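Local coordinates for protein N-glycosylase/DNA lyase (Methanocaldococcus jannaschii, PDB 3FHF) that belongs to the N-glycosylase/DNA lyases of the helix-hairpin-helix clan and folds as a single, predominantly helical chain without strands, at residues E79-K84 / E98-A103; S40-F45 / G72-P77; I52-F57 / G134-S139. All coordinates share one frame; numbering follows the deposited sequence.

Contact 1: E79-K84 / E98-A103; sequences EELEEK and EYIVLA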
loop_
_atom_site.group_PDB
_atom_site.type_symbol
_atom_site.label_atom_id
_atom_site.label_comp_id
_atom_site.label_asym_id
_atom_site.label_seq_id
_atom_site.Cartn_x
_atom_site.Cartn_y
_atom_site.Cartn_z
ATOM N N GLU A 79 -9.969 -16.471 -18.510
ATOM C CA GLU A 79 -8.930 -17.051 -19.352
ATOM C C GLU A 79 -7.992 -16.050 -20.018
ATOM O O GLU A 79 -6.779 -16.252 -20.031
ATOM C CB GLU A 79 -9.563 -17.944 -20.428
ATOM C CG GLU A 79 -10.674 -17.278 -21.233
ATOM C CD GLU A 79 -12.042 -17.425 -20.587
ATOM O OE1 GLU A 79 -12.187 -17.090 -19.393
ATOM O OE2 GLU A 79 -12.980 -17.876 -21.280
ATOM N N GLU A 80 -8.544 -14.980 -20.578
ATOM C CA GLU A 80 -7.712 -13.985 -21.245
ATOM C C GLU A 80 -6.847 -13.179 -20.284
ATOM O O GLU A 80 -5.736 -12.774 -20.632
ATOM C CB GLU A 80 -8.573 -13.037 -22.079
ATOM C CG GLU A 80 -9.247 -13.712 -23.260
ATOM C CD GLU A 80 -9.529 -12.751 -24.395
ATOM O OE1 GLU A 80 -10.257 -11.759 -24.178
ATOM O OE2 GLU A 80 -9.019 -12.991 -25.509
ATOM N N LEU A 81 -7.354 -12.947 -19.078
ATOM C CA LEU A 81 -6.608 -12.189 -18.079
ATOM C C LEU A 81 -5.474 -13.041 -17.523
ATOM O O LEU A 81 -4.352 -12.565 -17.333
ATOM C CB LEU A 81 -7.531 -11.759 -16.936
ATOM C CG LEU A 81 -6.881 -10.921 -15.830
ATOM C CD1 LEU A 81 -6.232 -9.673 -16.430
ATOM C CD2 LEU A 81 -7.941 -10.531 -14.809
ATOM N N GLU A 82 -5.779 -14.307 -17.267
ATOM C CA GLU A 82 -4.804 -15.240 -16.732
ATOM C C GLU A 82 -3.634 -15.356 -17.704
ATOM O O GLU A 82 -2.482 -15.516 -17.298
ATOM C CB GLU A 82 -5.464 -16.607 -16.535
ATOM C CG GLU A 82 -4.638 -17.599 -15.743
ATOM C CD GLU A 82 -5.352 -18.923 -15.556
ATOM O OE1 GLU A 82 -5.590 -19.616 -16.566
ATOM O OE2 GLU A 82 -5.679 -19.272 -14.401
ATOM N N GLU A 83 -3.947 -15.257 -18.993
ATOM C CA GLU A 83 -2.950 -15.360 -20.051
ATOM C C GLU A 83 -2.024 -14.149 -20.094
ATOM O O GLU A 83 -0.811 -14.293 -20.221
ATOM C CB GLU A 83 -3.645 -15.522 -21.406
ATOM C CG GLU A 83 -2.699 -15.838 -22.546
ATOM C CD GLU A 83 -2.045 -17.193 -22.386
ATOM O OE1 GLU A 83 -2.771 -18.206 -22.435
ATOM O OE2 GLU A 83 -0.810 -17.245 -22.208
ATOM N N LYS A 84 -2.591 -12.953 -19.991
ATOM C CA LYS A 84 -1.772 -11.751 -20.025
ATOM C C LYS A 84 -0.867 -11.663 -18.806
ATOM O O LYS A 84 0.289 -11.263 -18.916
ATOM C CB LYS A 84 -2.650 -10.505 -20.122
ATOM C CG LYS A 84 -3.370 -10.397 -21.450
ATOM C CD LYS A 84 -4.079 -9.070 -21.603
ATOM C CE LYS A 84 -4.748 -8.970 -22.965
ATOM N NZ LYS A 84 -5.385 -7.641 -23.166
ATOM N N GLU A 98 -8.002 -14.811 -10.798
ATOM C CA GLU A 98 -9.251 -15.204 -10.161
ATOM C C GLU A 98 -9.717 -14.135 -9.165
ATOM O O GLU A 98 -10.884 -13.743 -9.169
ATOM C CB GLU A 98 -9.080 -16.548 -9.449
ATOM C CG GLU A 98 -10.199 -16.863 -8.479
ATOM C CD GLU A 98 -10.042 -18.218 -7.818
ATOM O OE1 GLU A 98 -8.895 -18.597 -7.491
ATOM O OE2 GLU A 98 -11.070 -18.897 -7.616
ATOM N N TYR A 99 -8.808 -13.668 -8.314
ATOM C CA TYR A 99 -9.154 -12.640 -7.336
ATOM C C TYR A 99 -9.735 -11.408 -8.026
ATOM O O TYR A 99 -10.758 -10.860 -7.603
ATOM C CB TYR A 99 -7.927 -12.206 -6.535
ATOM C CG TYR A 99 -7.280 -13.284 -5.692
ATOM C CD1 TYR A 99 -8.031 -14.324 -5.144
ATOM C CD2 TYR A 99 -5.916 -13.231 -5.401
ATOM C CE1 TYR A 99 -7.435 -15.287 -4.324
ATOM C CE2 TYR A 99 -5.314 -14.186 -4.582
ATOM C CZ TYR A 99 -6.079 -15.209 -4.050
ATOM O OH TYR A 99 -5.479 -16.150 -3.246
ATOM N N ILE A 100 -9.065 -10.973 -9.089
ATOM C CA ILE A 100 -9.496 -9.801 -9.837
ATOM C C ILE A 100 -10.902 -9.954 -10.399
ATOM O O ILE A 100 -11.742 -9.063 -10.241
ATOM C CB ILE A 100 -8.506 -9.490 -10.982
ATOM C CG1 ILE A 100 -7.170 -9.035 -10.385
ATOM C CG2 ILE A 100 -9.081 -8.415 -11.902
ATOM C CD1 ILE A 100 -6.052 -8.854 -11.394
ATOM N N VAL A 101 -11.161 -11.079 -11.055
ATOM C CA VAL A 101 -12.476 -11.333 -11.634
ATOM C C VAL A 101 -13.546 -11.316 -10.547
ATOM O O VAL A 101 -14.613 -10.721 -10.722
ATOM C CB VAL A 101 -12.518 -12.705 -12.356
ATOM C CG1 VAL A 101 -13.916 -12.973 -12.898
ATOM C CG2 VAL A 101 -11.495 -12.730 -13.492
ATOM N N LEU A 102 -13.261 -11.972 -9.427
ATOM C CA LEU A 102 -14.206 -12.025 -8.313
ATOM C C LEU A 102 -14.472 -10.637 -7.740
ATOM O O LEU A 102 -15.597 -10.328 -7.337
ATOM C CB LEU A 102 -13.675 -12.933 -7.203
ATOM C CG LEU A 102 -13.567 -14.424 -7.535
ATOM C CD1 LEU A 102 -12.874 -15.157 -6.397
ATOM C CD2 LEU A 102 -14.959 -14.993 -7.788
ATOM N N ALA A 103 -13.438 -9.799 -7.710
ATOM C CA ALA A 103 -13.567 -8.449 -7.176
ATOM C C ALA A 103 -14.483 -7.593 -8.029
ATOM O O ALA A 103 -14.920 -6.528 -7.601
ATOM C CB ALA A 103 -12.194 -7.790 -7.072
#
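Leu81 of helix 78-87 reaches across to Ile100 and Val101 of helix 93-103, and these three side chains make up the whole contact. It packs two consecutive helices of the all-helical glycosylase fold, whose backbones at 79-84 and 98-103 come no nearer than 8.8 Å, between the CA atoms of Leu81 and Val101. The gap is spanned from both sides, since all three residues start their side chains toward the other helix. Leu81 and Ile100 meet crosswise, their side chains at about a right angle; one methyl of Leu81 sits against the CG2 methyl of Ile100 and the CB that bears it. Leu81 CD2 lies 3.8 Å from Ile100 CG2 and 4.0 Å from Ile100 CB. Leu81 has its CG anti to the backbone N (chi1 -179°), which carries the isobutyl group out across the gap. Its other methyl, CD1, turns to Leu76 in the preceding loop. Ile100 is likewise divided in two: the CG2 methyl, opposite its backbone N, receives Leu81, while CD1 reaches Leu53 and CG1 lies by Ile52 of helix 41-54, and the side chain also rests on Cys49. Val101 adds a lighter touch one residue further on, its CG2 standing 4.4 Å from Leu81 CD2. The charged groups flank this junction. Arg78 packs its side chain on Val101 and Glu98 and forms a long, weak ion pair with Glu82, whose side chain also touches Tyr93, Arg94 and Ala97. About 105 Å² is buried in total between 79-84 and 98-103, with Leu81 and Ile100 both inside the protein. No hydrogen bond or salt bridge joins the two segments; the contact is held by shape and dispersion, with no directional bond to fix its geometry.

Contact 2: S40-F45 / G72-P77; sequences SNEEWF and GFLTLP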
loop_
_atom_site.group_PDB
_atom_site.type_symbol
_atom_site.label_atom_id
_atom_site.label_comp_id
_atom_site.label_asym_id
_atom_site.label_seq_id
_atom_site.Cartn_x
_atom_site.Cartn_y
_atom_site.Cartn_z
ATOM N N SER A 40 -12.711 8.328 -11.528
ATOM C CA SER A 40 -13.889 7.464 -11.593
ATOM C C SER A 40 -13.753 6.111 -10.903
ATOM O O SER A 40 -12.653 5.683 -10.542
ATOM C CB SER A 40 -14.246 7.208 -13.049
ATOM O OG SER A 40 -13.305 6.312 -13.623
ATOM N N ASN A 41 -14.892 5.440 -10.741
ATOM C CA ASN A 41 -14.938 4.117 -10.127
ATOM C C ASN A 41 -13.990 3.188 -10.859
ATOM O O ASN A 41 -13.319 2.363 -10.248
ATOM C CB ASN A 41 -16.348 3.522 -10.220
ATOM C CG ASN A 41 -17.230 3.914 -9.059
ATOM O OD1 ASN A 41 -16.975 3.542 -7.912
ATOM N ND2 ASN A 41 -18.286 4.657 -9.352
ATOM N N GLU A 42 -13.957 3.314 -12.180
ATOM C CA GLU A 42 -13.103 2.470 -13.003
ATOM C C GLU A 42 -11.633 2.662 -12.642
ATOM O O GLU A 42 -10.882 1.694 -12.538
ATOM C CB GLU A 42 -13.322 2.784 -14.487
ATOM C CG GLU A 42 -14.775 2.677 -14.938
ATOM C CD GLU A 42 -15.670 3.700 -14.263
ATOM O OE1 GLU A 42 -15.349 4.902 -14.333
ATOM O OE2 GLU A 42 -16.690 3.310 -13.661
ATOM N N GLU A 43 -11.233 3.916 -12.450
ATOM C CA GLU A 43 -9.856 4.245 -12.095
ATOM C C GLU A 43 -9.491 3.647 -10.742
ATOM O O GLU A 43 -8.384 3.148 -10.553
ATOM C CB GLU A 43 -9.668 5.766 -12.057
ATOM C CG GLU A 43 -9.728 6.427 -13.425
ATOM C CD GLU A 43 -8.552 6.039 -14.298
ATOM O OE1 GLU A 43 -7.413 6.450 -13.985
ATOM O OE2 GLU A 43 -8.762 5.314 -15.296
ATOM N N TRP A 44 -10.422 3.712 -9.800
ATOM C CA TRP A 44 -10.193 3.157 -8.473
ATOM C C TRP A 44 -10.061 1.633 -8.541
ATOM O O TRP A 44 -9.213 1.049 -7.861
ATOM C CB TRP A 44 -11.336 3.534 -7.529
ATOM C CG TRP A 44 -11.274 4.933 -6.991
ATOM C CD1 TRP A 44 -11.147 6.090 -7.709
ATOM C CD2 TRP A 44 -11.392 5.322 -5.623
ATOM N NE1 TRP A 44 -11.186 7.177 -6.867
ATOM C CE2 TRP A 44 -11.334 6.733 -5.582
ATOM C CE3 TRP A 44 -11.544 4.615 -4.423
ATOM C CZ2 TRP A 44 -11.426 7.452 -4.388
ATOM C CZ3 TRP A 44 -11.635 5.332 -3.234
ATOM C CH2 TRP A 44 -11.575 6.740 -3.229
ATOM N N PHE A 45 -10.890 0.986 -9.361
ATOM C CA PHE A 45 -10.822 -0.471 -9.479
ATOM C C PHE A 45 -9.469 -0.923 -10.028
ATOM O O PHE A 45 -8.963 -1.991 -9.659
ATOM C CB PHE A 45 -11.931 -1.015 -10.386
ATOM C CG PHE A 45 -12.026 -2.519 -10.372
ATOM C CD1 PHE A 45 -12.500 -3.184 -9.248
ATOM C CD2 PHE A 45 -11.575 -3.271 -11.450
ATOM C CE1 PHE A 45 -12.520 -4.579 -9.191
ATOM C CE2 PHE A 45 -11.587 -4.671 -11.406
ATOM C CZ PHE A 45 -12.061 -5.325 -10.273
ATOM N N GLY A 72 -8.761 -3.753 -19.300
ATOM C CA GLY A 72 -8.888 -5.198 -19.263
ATOM C C GLY A 72 -9.174 -5.792 -17.894
ATOM O O GLY A 72 -9.643 -6.931 -17.795
ATOM N N PHE A 73 -8.883 -5.047 -16.832
ATOM C CA PHE A 73 -9.143 -5.549 -15.485
ATOM C C PHE A 73 -10.651 -5.694 -15.280
ATOM O O PHE A 73 -11.106 -6.428 -14.403
ATOM C CB PHE A 73 -8.557 -4.591 -14.436
ATOM C CG PHE A 73 -7.066 -4.714 -14.259
ATOM C CD1 PHE A 73 -6.263 -3.575 -14.207
ATOM C CD2 PHE A 73 -6.466 -5.962 -14.113
ATOM C CE1 PHE A 73 -4.883 -3.680 -14.009
ATOM C CE2 PHE A 73 -5.084 -6.079 -13.914
ATOM C CZ PHE A 73 -4.293 -4.936 -13.862
ATOM N N LEU A 74 -11.422 -5.000 -16.111
ATOM C CA LEU A 74 -12.878 -5.039 -16.023
ATOM C C LEU A 74 -13.567 -5.782 -17.164
ATOM O O LEU A 74 -14.667 -6.297 -16.991
ATOM C CB LEU A 74 -13.435 -3.614 -15.981
ATOM C CG LEU A 74 -13.249 -2.822 -14.692
ATOM C CD1 LEU A 74 -13.585 -1.362 -14.930
ATOM C CD2 LEU A 74 -14.138 -3.414 -13.611
ATOM N N THR A 75 -12.920 -5.843 -18.324
ATOM C CA THR A 75 -13.521 -6.472 -19.496
ATOM C C THR A 75 -13.036 -7.861 -19.899
ATOM O O THR A 75 -13.791 -8.634 -20.489
ATOM C CB THR A 75 -13.376 -5.546 -20.713
ATOM O OG1 THR A 75 -11.986 -5.304 -20.964
ATOM C CG2 THR A 75 -14.069 -4.215 -20.449
ATOM N N LEU A 76 -11.785 -8.182 -19.588
ATOM C CA LEU A 76 -11.220 -9.478 -19.952
ATOM C C LEU A 76 -11.799 -10.679 -19.210
ATOM O O LEU A 76 -11.982 -10.646 -17.994
ATOM C CB LEU A 76 -9.705 -9.466 -19.738
ATOM C CG LEU A 76 -8.863 -8.550 -20.627
ATOM C CD1 LEU A 76 -7.463 -8.447 -20.047
ATOM C CD2 LEU A 76 -8.821 -9.095 -22.050
ATOM N N PRO A 77 -12.105 -11.762 -19.943
ATOM C CA PRO A 77 -12.650 -12.949 -19.286
ATOM C C PRO A 77 -11.518 -13.646 -18.528
ATOM O O PRO A 77 -10.343 -13.454 -18.842
ATOM C CB PRO A 77 -13.179 -13.779 -20.456
ATOM C CG PRO A 77 -12.255 -13.415 -21.566
ATOM C CD PRO A 77 -12.130 -11.915 -21.408
#
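Phe45, in the first turns of helix 41-54, packs against Phe73 and Leu74 of the short helix 72-75, a helix-to-helix junction of the all-helical glycosylase fold; helix 41-54 is N-capped by Ser40. The tight part is at one side of the phenyl ring. Leu74 CD2 comes to 3.4 Å from Phe45 CD2, a close carbon-carbon approach, and the same methyl lies 3.6 Å from Phe45 CE2; it arrives obliquely to the ring. Phe45 places its CG anti to the backbone N (chi1 -171°), which swings the ring out toward 72-77. There CE2 also meets a polar group edge-on: Phe73 O sits near the ring plane, 3.5 Å from Phe45 CE2. That carbonyl accepts a hydrogen bond from Arg104 NE, while Arg104 NH2 bonds Leu76 O, so one guanidinium ties down the backbone on which Phe45 rests. Phe73 starts its side chain toward 40-45 but leads its ring off along helix 41-54, onto Lys46, Cys49 and Leu53, leaving its CB 4.3 Å from Phe45 CE2. On the solvent side the packing thins. Within 40-45, the other methyl of Leu74, CD1, meets the CB of exposed Glu42 at 4.2 Å, and no bond crosses between them; Lys46 and Lys107 also touch Leu74. Beyond CB the Glu42 chain bends back at chi2 (64°) over the start of its own helix, bringing the carboxylate to the N-cap residue. Ser40 OG has two partners in the first turn. It accepts from Glu43 N in a weak capping bond of 3.4 Å and donates to Glu42 OE1 at 2.6 Å, approaching that oxygen from above the carboxylate plane, 37° out of it.

Contact 3: I52-F57 / G134-S139; sequences ILTANF and GYKEAS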
loop_
_atom_site.group_PDB
_atom_site.type_symbol
_atom_site.label_atom_id
_atom_site.label_comp_id
_atom_site.label_asym_id
_atom_site.label_seq_id
_atom_site.Cartn_x
_atom_site.Cartn_y
_atom_site.Cartn_z
ATOM N N ILE A 52 -3.697 -5.889 -5.694
ATOM C CA ILE A 52 -3.877 -7.337 -5.668
ATOM C C ILE A 52 -2.646 -8.001 -6.293
ATOM O O ILE A 52 -2.243 -9.091 -5.893
ATOM C CB ILE A 52 -5.122 -7.769 -6.468
ATOM C CG1 ILE A 52 -6.389 -7.427 -5.690
ATOM C CG2 ILE A 52 -5.064 -9.269 -6.762
ATOM C CD1 ILE A 52 -7.676 -7.819 -6.405
ATOM N N LEU A 53 -2.047 -7.326 -7.269
ATOM C CA LEU A 53 -0.876 -7.853 -7.966
ATOM C C LEU A 53 0.471 -7.639 -7.266
ATOM O O LEU A 53 1.435 -8.353 -7.552
ATOM C CB LEU A 53 -0.791 -7.244 -9.369
ATOM C CG LEU A 53 -1.939 -7.509 -10.341
ATOM C CD1 LEU A 53 -1.716 -6.685 -11.605
ATOM C CD2 LEU A 53 -2.010 -9.004 -10.676
ATOM N N THR A 54 0.532 -6.663 -6.362
ATOM C CA THR A 54 1.764 -6.324 -5.642
ATOM C C THR A 54 2.507 -7.472 -4.953
ATOM O O THR A 54 3.728 -7.585 -5.082
ATOM C CB THR A 54 1.497 -5.219 -4.582
ATOM O OG1 THR A 54 1.154 -3.996 -5.244
ATOM C CG2 THR A 54 2.729 -4.990 -3.712
ATOM N N ALA A 55 1.780 -8.306 -4.214
ATOM C CA ALA A 55 2.393 -9.425 -3.500
ATOM C C ALA A 55 3.264 -10.296 -4.400
ATOM O O ALA A 55 2.817 -10.760 -5.451
ATOM C CB ALA A 55 1.311 -10.277 -2.844
ATOM N N ASN A 56 4.508 -10.510 -3.980
ATOM C CA ASN A 56 5.458 -11.330 -4.729
ATOM C C ASN A 56 5.764 -10.706 -6.081
ATOM O O ASN A 56 6.006 -11.417 -7.056
ATOM C CB ASN A 56 4.889 -12.736 -4.942
ATOM C CG ASN A 56 4.480 -13.401 -3.647
ATOM O OD1 ASN A 56 5.319 -13.694 -2.792
ATOM N ND2 ASN A 56 3.183 -13.642 -3.491
ATOM N N PHE A 57 5.762 -9.379 -6.141
ATOM C CA PHE A 57 6.021 -8.695 -7.398
ATOM C C PHE A 57 6.742 -7.373 -7.150
ATOM O O PHE A 57 7.308 -7.152 -6.080
ATOM C CB PHE A 57 4.691 -8.457 -8.123
ATOM C CG PHE A 57 4.810 -8.365 -9.619
ATOM C CD1 PHE A 57 5.477 -9.351 -10.341
ATOM C CD2 PHE A 57 4.225 -7.310 -10.313
ATOM C CE1 PHE A 57 5.561 -9.287 -11.733
ATOM C CE2 PHE A 57 4.304 -7.238 -11.705
ATOM C CZ PHE A 57 4.973 -8.229 -12.414
ATOM N N GLY A 134 -5.590 -8.585 1.997
ATOM C CA GLY A 134 -5.416 -8.684 3.437
ATOM C C GLY A 134 -5.268 -7.273 3.991
ATOM O O GLY A 134 -5.458 -6.302 3.246
ATOM N N TYR A 135 -4.926 -7.132 5.272
ATOM C CA TYR A 135 -4.782 -5.791 5.839
ATOM C C TYR A 135 -3.699 -4.963 5.159
ATOM O O TYR A 135 -3.851 -3.745 5.000
ATOM C CB TYR A 135 -4.534 -5.839 7.354
ATOM C CG TYR A 135 -5.827 -5.822 8.143
ATOM C CD1 TYR A 135 -6.544 -6.996 8.370
ATOM C CD2 TYR A 135 -6.390 -4.616 8.563
ATOM C CE1 TYR A 135 -7.797 -6.972 8.987
ATOM C CE2 TYR A 135 -7.645 -4.578 9.177
ATOM C CZ TYR A 135 -8.340 -5.759 9.381
ATOM O OH TYR A 135 -9.591 -5.725 9.953
ATOM N N LYS A 136 -2.616 -5.608 4.746
ATOM C CA LYS A 136 -1.542 -4.879 4.078
ATOM C C LYS A 136 -2.008 -4.363 2.720
ATOM O O LYS A 136 -1.777 -3.197 2.392
ATOM C CB LYS A 136 -0.314 -5.768 3.898
ATOM C CG LYS A 136 0.899 -5.075 3.258
ATOM C CD LYS A 136 0.754 -4.894 1.750
ATOM C CE LYS A 136 2.054 -4.414 1.120
ATOM N NZ LYS A 136 1.889 -4.145 -0.330
ATOM N N GLU A 137 -2.657 -5.226 1.936
ATOM C CA GLU A 137 -3.141 -4.839 0.615
ATOM C C GLU A 137 -4.233 -3.780 0.656
ATOM O O GLU A 137 -4.274 -2.891 -0.198
ATOM C CB GLU A 137 -3.662 -6.053 -0.157
ATOM C CG GLU A 137 -2.579 -7.030 -0.577
ATOM C CD GLU A 137 -2.164 -7.982 0.535
ATOM O OE1 GLU A 137 -1.156 -8.694 0.344
ATOM O OE2 GLU A 137 -2.840 -8.025 1.586
ATOM N N ALA A 138 -5.118 -3.886 1.644
ATOM C CA ALA A 138 -6.212 -2.943 1.808
ATOM C C ALA A 138 -5.660 -1.565 2.169
ATOM O O ALA A 138 -6.122 -0.545 1.659
ATOM C CB ALA A 138 -7.160 -3.432 2.907
ATOM N N SER A 139 -4.677 -1.546 3.062
ATOM C CA SER A 139 -4.051 -0.310 3.491
ATOM C C SER A 139 -3.320 0.342 2.316
ATOM O O SER A 139 -3.376 1.557 2.125
ATOM C CB SER A 139 -3.051 -0.597 4.616
ATOM O OG SER A 139 -3.687 -1.280 5.686
#
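This is a surface contact between the end of helix 41-54 and the first turn of helix 135-144, the second helix of the helix-hairpin-helix motif that gives the clan its name. Thr54 and Lys136 meet with side chains at about a right angle: the methyl CG2 of Thr54 lies 3.6 Å from Lys136 NZ, a van der Waals approach; no hydrogen bond joins the segments. Thr54 CG2 stands anti to the backbone N, whereas its OG1 turns back to bond Phe50 O within its own helix. Lys136 bends at chi2 (-77°) and also packs on Ile152. Thr54 opens a type II turn ending at Phe57, and Ala55 in that turn offers its CB to Glu137 OE1 at a loose 4.3 Å. The other carboxylate oxygen serves its own helix: Glu137 OE2 accepts from Gly134 N at 2.8 Å, a bond from the N-cap backbone N to the side chain of the third helical residue. Next to Gly134, Tyr135 O takes two donors from Ser139, one turn on, which reach it from opposite faces of its plane: Ser139 N at 3.0 Å and Ser139 OG at 2.6 Å.

Helix 41-54 is the common element: its start enters contact 2, its end enters contact 3, and its middle carries Cys49, on which both Ile100 of contact 1 and Phe73 of contact 2 rest. Contacts 1 and 2 are neighbours, with centres about 11 Å apart, toward one end of the molecule; contact 3 lies about 16 Å and 18 Å from them, nearer the chain's centre. Along the chain contacts 2 and 3 interleave, and contact 1 falls between the two segments of contact 3, helix 72-75 of contact 2 and helix 78-87 of contact 1 being consecutive. Helix 41-54 thus runs from the peripheral short helices to the helix-hairpin-helix motif, joining them by direct packing.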